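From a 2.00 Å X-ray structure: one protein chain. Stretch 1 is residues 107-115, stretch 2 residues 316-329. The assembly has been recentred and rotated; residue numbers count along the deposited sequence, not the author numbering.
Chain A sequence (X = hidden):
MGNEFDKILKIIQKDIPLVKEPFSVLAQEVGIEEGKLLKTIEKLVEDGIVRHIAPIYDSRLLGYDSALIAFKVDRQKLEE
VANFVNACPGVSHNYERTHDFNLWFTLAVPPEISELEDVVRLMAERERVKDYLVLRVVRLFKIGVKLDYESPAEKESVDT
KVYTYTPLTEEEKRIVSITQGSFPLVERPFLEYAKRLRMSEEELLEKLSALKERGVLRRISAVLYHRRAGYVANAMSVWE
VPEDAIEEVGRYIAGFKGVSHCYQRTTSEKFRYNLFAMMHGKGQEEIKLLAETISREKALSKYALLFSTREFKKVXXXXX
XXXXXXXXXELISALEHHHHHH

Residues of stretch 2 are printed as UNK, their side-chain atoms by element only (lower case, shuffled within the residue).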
ATOM      1  N   LEU A 107      -4.638   6.792  -4.537  1.00 49.92           N
ATOM      2  CA  LEU A 107      -5.014   7.859  -3.621  1.00 46.81           C
ATOM      3  C   LEU A 107      -5.626   7.286  -2.357  1.00 48.21           C
ATOM      4  O   LEU A 107      -6.501   6.423  -2.422  1.00 52.10           O
ATOM      5  CB  LEU A 107      -6.006   8.818  -4.283  1.00 49.55           C
ATOM      6  CG  LEU A 107      -6.604   9.909  -3.389  1.00 53.07           C
ATOM      7  CD1 LEU A 107      -5.511  10.807  -2.839  1.00 53.99           C
ATOM      8  CD2 LEU A 107      -7.633  10.725  -4.149  1.00 43.63           C
ATOM      9  N   ALA A 108      -5.154   7.760  -1.208  1.00 45.73           N
ATOM     10  CA  ALA A 108      -5.748   7.400   0.075  1.00 49.67           C
ATOM     11  C   ALA A 108      -6.188   8.668   0.793  1.00 51.66           C
ATOM     12  O   ALA A 108      -5.397   9.599   0.954  1.00 50.19           O
ATOM     13  CB  ALA A 108      -4.758   6.628   0.924  1.00 47.98           C
ATOM     14  N   VAL A 109      -7.445   8.705   1.226  1.00 51.06           N
ATOM     15  CA  VAL A 109      -7.994   9.891   1.874  1.00 50.79           C
ATOM     16  C   VAL A 109      -8.386   9.595   3.320  1.00 56.55           C
ATOM     17  O   VAL A 109      -9.113   8.637   3.581  1.00 57.81           O
ATOM     18  CB  VAL A 109      -9.215  10.438   1.098  1.00 46.39           C
ATOM     19  CG1 VAL A 109      -9.874  11.575   1.862  1.00 60.83           C
ATOM     20  CG2 VAL A 109      -8.800  10.902  -0.291  1.00 45.01           C
ATOM     21  N   PRO A 110      -7.893  10.415   4.266  1.00 57.07           N
ATOM     22  CA  PRO A 110      -8.275  10.286   5.678  1.00 63.62           C
ATOM     23  C   PRO A 110      -9.766  10.532   5.864  1.00 69.70           C
ATOM     24  O   PRO A 110     -10.359  11.250   5.060  1.00 67.50           O
ATOM     25  CB  PRO A 110      -7.465  11.397   6.362  1.00 66.17           C
ATOM     26  CG  PRO A 110      -7.143  12.378   5.269  1.00 67.93           C
ATOM     27  CD  PRO A 110      -6.955  11.531   4.045  1.00 60.54           C
ATOM     28  N   PRO A 111     -10.368   9.936   6.907  1.00 63.21           N
ATOM     29  CA  PRO A 111     -11.800  10.135   7.157  1.00 66.19           C
ATOM     30  C   PRO A 111     -12.086  11.543   7.674  1.00 72.00           C
ATOM     31  O   PRO A 111     -11.172  12.196   8.174  1.00 68.20           O
ATOM     32  CB  PRO A 111     -12.104   9.104   8.246  1.00 64.24           C
ATOM     33  CG  PRO A 111     -10.806   8.942   8.981  1.00 64.21           C
ATOM     34  CD  PRO A 111      -9.748   9.051   7.914  1.00 63.92           C
ATOM     35  N   GLU A 112     -13.330  11.995   7.544  1.00 67.21           N
ATOM     36  CA  GLU A 112     -13.748  13.321   8.016  1.00 74.73           C
ATOM     37  C   GLU A 112     -12.927  14.503   7.488  1.00 79.18           C
ATOM     38  O   GLU A 112     -12.488  15.354   8.266  1.00 85.33           O
ATOM     39  CB  GLU A 112     -13.792  13.375   9.548  1.00 77.27           C
ATOM     40  CG  GLU A 112     -15.097  12.889  10.159  1.00 79.65           C
ATOM     41  CD  GLU A 112     -15.004  11.473  10.687  1.00 85.06           C
ATOM     42  OE1 GLU A 112     -13.925  11.091  11.187  1.00 87.83           O
ATOM     43  OE2 GLU A 112     -16.011  10.741  10.602  1.00 91.84           O
ATOM     44  N   ILE A 113     -12.732  14.558   6.176  1.00 74.58           N
ATOM     45  CA  ILE A 113     -12.122  15.718   5.535  1.00 76.91           C
ATOM     46  C   ILE A 113     -12.856  15.991   4.232  1.00 80.36           C
ATOM     47  O   ILE A 113     -13.343  17.099   3.991  1.00 72.64           O
ATOM     48  CB  ILE A 113     -10.618  15.505   5.257  1.00 75.18           C
ATOM     49  CG1 ILE A 113      -9.811  15.644   6.549  1.00 77.71           C
ATOM     50  CG2 ILE A 113     -10.114  16.501   4.220  1.00 73.21           C
ATOM     51  CD1 ILE A 113      -8.314  15.638   6.345  1.00 75.01           C
ATOM     52  N   SER A 114     -12.937  14.955   3.407  1.00 67.48           N
ATOM     53  CA  SER A 114     -13.653  14.999   2.144  1.00 63.55           C
ATOM     54  C   SER A 114     -13.795  13.578   1.642  1.00 60.94           C
ATOM     55  O   SER A 114     -12.934  12.735   1.901  1.00 65.24           O
ATOM     56  CB  SER A 114     -12.882  15.822   1.117  1.00 67.68           C
ATOM     57  OG  SER A 114     -13.453  15.692  -0.174  1.00 61.39           O
ATOM     58  N   GLU A 115     -14.888  13.301   0.943  1.00 61.34           N
ATOM     59  CA  GLU A 115     -15.037  12.008   0.297  1.00 50.12           C
ATOM     60  C   GLU A 115     -14.009  11.921  -0.819  1.00 53.59           C
ATOM     61  O   GLU A 115     -13.650  12.939  -1.414  1.00 50.98           O
ATOM     62  CB  GLU A 115     -16.449  11.835  -0.256  1.00 58.75           C
ATOM     63  CG  GLU A 115     -17.525  11.831   0.816  1.00 52.20           C
ATOM     64  CD  GLU A 115     -18.922  11.867   0.241  1.00 66.13           C
ATOM     65  OE1 GLU A 115     -19.160  11.205  -0.789  1.00 72.34           O
ATOM     66  OE2 GLU A 115     -19.781  12.561   0.822  1.00 57.66           O
ATOM     67  N   UNK A 316       5.373   5.705   0.796  1.00 77.43           N
ATOM     68  CA  UNK A 316       4.212   5.235   1.527  1.00 75.65           C
ATOM     69  C   UNK A 316       3.721   6.346   2.434  1.00 71.45           C
ATOM     70  O   UNK A 316       4.510   7.052   3.065  1.00 78.66           O
ATOM     71  c   UNK A 316       7.428   1.831   5.595  1.00 97.97           C
ATOM     72  c   UNK A 316       4.510   3.968   2.320  1.00 77.82           C
ATOM     73  c   UNK A 316       5.615   4.120   3.330  1.00 80.50           C
ATOM     74  n   UNK A 316       6.504   1.192   6.300  1.00 94.60           N
ATOM     75  c   UNK A 316       5.697   2.901   4.214  1.00 89.30           C
ATOM     76  n   UNK A 316       8.709   1.664   5.874  1.00 92.41           N
ATOM     77  n   UNK A 316       7.073   2.647   4.611  1.00 97.60           N
ATOM     78  N   UNK A 317       2.406   6.502   2.478  1.00 69.42           N
ATOM     79  CA  UNK A 317       1.778   7.590   3.206  1.00 71.41           C
ATOM     80  C   UNK A 317       1.994   7.475   4.710  1.00 70.33           C
ATOM     81  O   UNK A 317       2.139   6.376   5.250  1.00 64.55           O
ATOM     82  c   UNK A 317       0.267   7.627   2.928  1.00 68.53           C
ATOM     83  c   UNK A 317       0.004   7.959   1.468  1.00 62.82           C
ATOM     84  c   UNK A 317      -1.877   6.264   3.133  1.00 71.12           C
ATOM     85  c   UNK A 317      -0.373   6.280   3.277  1.00 65.94           C
ATOM     86  N   UNK A 318       2.033   8.622   5.377  1.00 71.32           N
ATOM     87  CA  UNK A 318       1.975   8.651   6.827  1.00 66.35           C
ATOM     88  C   UNK A 318       0.524   8.906   7.194  1.00 70.64           C
ATOM     89  O   UNK A 318      -0.101   9.831   6.671  1.00 71.41           O
ATOM     90  c   UNK A 318       4.282   9.751   6.842  1.00 73.41           C
ATOM     91  n   UNK A 318       6.074   6.906   8.690  1.00 70.56           N
ATOM     92  c   UNK A 318       5.288   8.157   8.507  1.00 80.25           C
ATOM     93  c   UNK A 318       2.867   9.755   7.393  1.00 75.93           C
ATOM     94  c   UNK A 318       4.960   8.406   7.044  1.00 78.16           C
ATOM     95  N   UNK A 319      -0.022   8.075   8.072  1.00 67.04           N
ATOM     96  CA  UNK A 319      -1.420   8.208   8.454  1.00 61.87           C
ATOM     97  C   UNK A 319      -1.613   9.327   9.469  1.00 68.18           C
ATOM     98  O   UNK A 319      -0.760   9.549  10.329  1.00 71.09           O
ATOM     99  c   UNK A 319      -2.904   4.655   6.083  1.00 72.49           C
ATOM    100  c   UNK A 319      -1.968   3.652   6.190  1.00 72.65           C
ATOM    101  c   UNK A 319      -2.899   5.697   6.994  1.00 71.63           C
ATOM    102  c   UNK A 319      -1.030   4.725   8.103  1.00 72.29           C
ATOM    103  o   UNK A 319      -1.973   2.616   5.284  1.00 71.75           O
ATOM    104  c   UNK A 319      -1.029   3.682   7.197  1.00 74.20           C
ATOM    105  c   UNK A 319      -1.959   6.890   9.013  1.00 63.32           C
ATOM    106  c   UNK A 319      -1.961   5.752   8.015  1.00 70.31           C
ATOM    107  N   UNK A 320      -2.729  10.038   9.344  1.00 60.78           N
ATOM    108  CA  UNK A 320      -3.149  11.028  10.332  1.00 64.80           C
ATOM    109  C   UNK A 320      -2.151  12.165  10.543  1.00 67.01           C
ATOM    110  O   UNK A 320      -2.053  12.721  11.636  1.00 67.46           O
ATOM    111  c   UNK A 320      -4.386   8.039  12.085  1.00 56.97           C
ATOM    112  c   UNK A 320      -6.741   8.631  10.745  1.00 60.71           C
ATOM    113  c   UNK A 320      -5.739   9.586  10.861  1.00 58.38           C
ATOM    114  c   UNK A 320      -4.559   9.303  11.538  1.00 60.89           C
ATOM    115  c   UNK A 320      -3.480  10.341  11.656  1.00 56.97           C
ATOM    116  c   UNK A 320      -6.559   7.374  11.301  1.00 62.14           C
ATOM    117  c   UNK A 320      -5.379   7.078  11.974  1.00 55.67           C
ATOM    118  N   UNK A 321      -1.404  12.496   9.494  1.00 72.47           N
ATOM    119  CA  UNK A 321      -0.599  13.710   9.501  1.00 70.56           C
ATOM    120  C   UNK A 321      -1.502  14.868   9.100  1.00 71.07           C
ATOM    121  O   UNK A 321      -2.532  14.660   8.461  1.00 67.39           O
ATOM    122  o   UNK A 321       0.147  13.374   7.215  1.00 74.29           O
ATOM    123  c   UNK A 321       0.584  13.593   8.542  1.00 70.94           C
ATOM    124  N   UNK A 322      -1.127  16.083   9.487  1.00 73.77           N
ATOM    125  CA  UNK A 322      -1.957  17.252   9.227  1.00 81.52           C
ATOM    126  C   UNK A 322      -1.757  17.774   7.810  1.00 79.99           C
ATOM    127  O   UNK A 322      -2.488  18.654   7.354  1.00 78.11           O
ATOM    128  c   UNK A 322      -1.634  18.359  10.229  1.00 85.70           C
ATOM    129  c   UNK A 322      -1.072  18.847  12.634  1.00106.18           C
ATOM    130  o   UNK A 322      -0.128  19.529  12.182  1.00109.81           O
ATOM    131  o   UNK A 322      -1.411  18.858  13.835  1.00106.06           O
ATOM    132  c   UNK A 322      -1.843  17.963  11.678  1.00 92.68           C
ATOM    133  N   UNK A 323      -0.769  17.219   7.117  1.00 73.61           N
ATOM    134  CA  UNK A 323      -0.349  17.752   5.824  1.00 77.82           C
ATOM    135  C   UNK A 323      -1.315  17.496   4.660  1.00 72.13           C
ATOM    136  O   UNK A 323      -1.267  18.211   3.661  1.00 68.94           O
ATOM    137  c   UNK A 323       1.222  15.782   5.313  1.00 76.39           C
ATOM    138  c   UNK A 323       1.069  17.282   5.472  1.00 70.88           C
ATOM    139  o   UNK A 323       3.456  16.269   4.637  1.00 82.12           O
ATOM    140  o   UNK A 323       2.938  14.164   4.999  1.00 87.76           O
ATOM    141  c   UNK A 323       2.640  15.376   4.956  1.00 86.03           C
ATOM    142  N   UNK A 324      -2.186  16.495   4.773  1.00 67.32           N
ATOM    143  CA  UNK A 324      -3.183  16.274   3.725  1.00 67.11           C
ATOM    144  C   UNK A 324      -4.232  17.374   3.751  1.00 63.76           C
ATOM    145  O   UNK A 324      -4.525  17.991   2.727  1.00 63.26           O
ATOM    146  c   UNK A 324      -7.214  14.821   2.030  1.00 55.89           C
ATOM    147  c   UNK A 324      -3.878  14.916   3.859  1.00 65.16           C
ATOM    148  c   UNK A 324      -4.926  14.674   2.799  1.00 65.91           C
ATOM    149  c   UNK A 324      -5.530  13.895   0.594  1.00 63.87           C
ATOM    150  c   UNK A 324      -6.849  14.252   0.820  1.00 60.03           C
ATOM    151  c   UNK A 324      -6.256  15.030   3.011  1.00 63.85           C
ATOM    152  c   UNK A 324      -4.576  14.110   1.579  1.00 59.49           C
ATOM    153  N   UNK A 325      -4.813  17.587   4.927  1.00 70.72           N
ATOM    154  CA  UNK A 325      -5.842  18.601   5.115  1.00 62.65           C
ATOM    155  C   UNK A 325      -5.333  19.965   4.667  1.00 69.63           C
ATOM    156  O   UNK A 325      -6.008  20.672   3.919  1.00 65.58           O
ATOM    157  c   UNK A 325      -6.273  18.647   6.583  1.00 72.19           C
ATOM    158  o   UNK A 325      -7.613  20.853   8.977  1.00 90.61           O
ATOM    159  c   UNK A 325      -7.663  19.760   8.376  1.00 85.27           C
ATOM    160  c   UNK A 325      -7.295  19.727   6.906  1.00 76.03           C
ATOM    161  o   UNK A 325      -7.998  18.694   8.933  1.00 81.49           O
ATOM    162  N   UNK A 326      -4.132  20.316   5.114  1.00 69.10           N
ATOM    163  CA  UNK A 326      -3.496  21.569   4.726  1.00 69.04           C
ATOM    164  C   UNK A 326      -3.296  21.636   3.214  1.00 70.82           C
ATOM    165  O   UNK A 326      -3.516  22.680   2.598  1.00 59.50           O
ATOM    166  c   UNK A 326      -0.173  23.195   5.935  1.00 77.73           C
ATOM    167  n   UNK A 326       0.582  21.971   6.187  1.00 82.71           N
ATOM    168  n   UNK A 326       1.625  21.970   4.134  1.00 82.92           N
ATOM    169  n   UNK A 326       2.073  20.307   5.642  1.00 76.02           N
ATOM    170  c   UNK A 326      -2.162  21.737   5.455  1.00 70.39           C
ATOM    171  c   UNK A 326       1.427  21.418   5.322  1.00 87.01           C
ATOM    172  c   UNK A 326      -1.372  22.959   5.029  1.00 73.15           C
ATOM    173  N   UNK A 327      -2.889  20.518   2.621  1.00 62.67           N
ATOM    174  CA  UNK A 327      -2.797  20.423   1.171  1.00 55.56           C
ATOM    175  C   UNK A 327      -4.173  20.581   0.541  1.00 61.04           C
ATOM    176  O   UNK A 327      -4.313  21.199  -0.516  1.00 65.06           O
ATOM    177  c   UNK A 327      -3.307  18.209  -1.466  1.00 53.90           C
ATOM    178  c   UNK A 327      -1.344  19.267  -1.666  1.00 62.77           C
ATOM    179  c   UNK A 327      -3.762  17.688  -3.823  1.00 59.20           C
ATOM    180  c   UNK A 327      -5.302  17.039  -2.085  1.00 61.03           C
ATOM    181  c   UNK A 327      -4.928  17.094  -3.429  1.00 61.86           C
ATOM    182  c   UNK A 327      -2.262  18.866  -0.738  1.00 59.47           C
ATOM    183  c   UNK A 327      -2.197  19.081   0.745  1.00 61.77           C
ATOM    184  n   UNK A 327      -1.754  18.896  -2.925  1.00 57.77           N
ATOM    185  c   UNK A 327      -4.505  17.591  -1.097  1.00 62.21           C
ATOM    186  c   UNK A 327      -2.956  18.246  -2.830  1.00 64.97           C
ATOM    187  N   UNK A 328      -5.183  20.014   1.193  1.00 57.60           N
ATOM    188  CA  UNK A 328      -6.543  20.031   0.667  1.00 65.08           C
ATOM    189  C   UNK A 328      -7.146  21.435   0.646  1.00 64.63           C
ATOM    190  O   UNK A 328      -7.760  21.831  -0.346  1.00 62.56           O
ATOM    191  c   UNK A 328     -10.158  18.265  -1.048  1.00 64.23           C
ATOM    192  c   UNK A 328      -8.914  18.451  -0.474  1.00 65.30           C
ATOM    193  c   UNK A 328     -11.300  18.502  -0.306  1.00 71.68           C
ATOM    194  c   UNK A 328      -9.947  19.108   1.579  1.00 70.76           C
ATOM    195  c   UNK A 328     -11.196  18.923   1.011  1.00 73.72           C
ATOM    196  c   UNK A 328      -7.440  19.077   1.458  1.00 58.94           C
ATOM    197  c   UNK A 328      -8.795  18.878   0.844  1.00 68.64           C
ATOM    198  N   UNK A 329      -6.973  22.173   1.742  1.00 65.50           N
ATOM    199  CA  UNK A 329      -7.447  23.552   1.836  1.00 69.86           C
ATOM    200  C   UNK A 329      -6.880  24.386   0.696  1.00 73.15           C
ATOM    201  O   UNK A 329      -7.591  25.179   0.077  1.00 72.23           O
ATOM    202  c   UNK A 329      -8.859  23.388   4.691  1.00 80.12           C
ATOM    203  c   UNK A 329      -7.370  23.390   4.410  1.00 73.33           C
ATOM    204  c   UNK A 329      -9.149  22.828   6.079  1.00 86.12           C
ATOM    205  n   UNK A 329      -8.513  23.645   7.150  1.00 84.09           N
ATOM    206  c   UNK A 329      -7.017  24.182   3.162  1.00 66.55           C
TER

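Position 316 carries three carbons, a nitrogen, then a carbon bearing two more nitrogens: a guanidinium, out of reach of stretch 1, hence Arg 316. Position 317 has four carbons, forked at the first, one arm two carbons long. The end of that arm lies 3.6 Å from CB of Ala 108. This is Ile 317, and the touching atom is its CD1. Position 318, four carbons in a row ending in nitrogen, makes no contact; it is Lys 318.

At 319 one carbon leads to a six-carbon ring bearing an oxygen, with no contact to stretch 1, which defines Tyr 319. Position 320 has the same ring without oxygen. A ring carbon of 320 lies 4.2 Å from CD of Pro 111, which sits near the ring plane, an edge contact; this is Phe 320, and the carbon is its CE1. The backbone here has phi/psi of 60/30°, a left-handed conformation.

Position 321 shows one carbon and one oxygen, and positions 322 and 323 each show three carbons, the third carrying two oxygens. None of these three touches stretch 1. They are Ser 321, Glu 322 and Glu 323.

Position 324 has one carbon and an unsubstituted six-carbon ring, and it is buried against stretch 1. CD of Pro 110 stands 3.8 Å from the centroid of the 324 ring, 16° off the normal, a CH-pi contact over one face. At the ring edge, CD1 of Ile 113 is 4.0 Å from a ring carbon of 324. CG2 of Val 109 lies 4.0 Å from another ring carbon of 324. This is Phe 324, chi1 179° (t); the carbon near Ile 113 is its CD2 and the one near Val 109 its CZ.

Position 325 again has three carbons with two terminal oxygens, and its CB is 3.6 Å from CD1 of Ile 113; it is Glu 325. Position 326 repeats the guanidinium pattern, remote from stretch 1, and is Arg 326. Position 327 has fused five- and six-membered rings with eight carbons and one nitrogen, also not in contact: Trp 327.

Position 328 is a carbon and a plain six-carbon ring. CB of Ser 114 lies 3.4 Å from one ring carbon of 328, and CG2 of Ile 113 3.7 Å from another. This is Phe 328, and the carbons are its CZ and CD2 respectively. Position 329, four carbons ending in nitrogen, is Lys 329; its NZ forms a salt bridge to OE2 of Glu 325 at 3.5 Å, with a weak hydrogen bond.

The contact buries 470 Å² without a hydrogen bond between the stretches, so it rests on apolar packing. Phe 324 has the largest covered area. The helical bond from N of Phe 328 to O of Phe 324, 2.6 Å, reflects their one-turn spacing, which lets Ile 113 touch both rings.

Stretch 2 316-329: RIKYFSEEFERWFK
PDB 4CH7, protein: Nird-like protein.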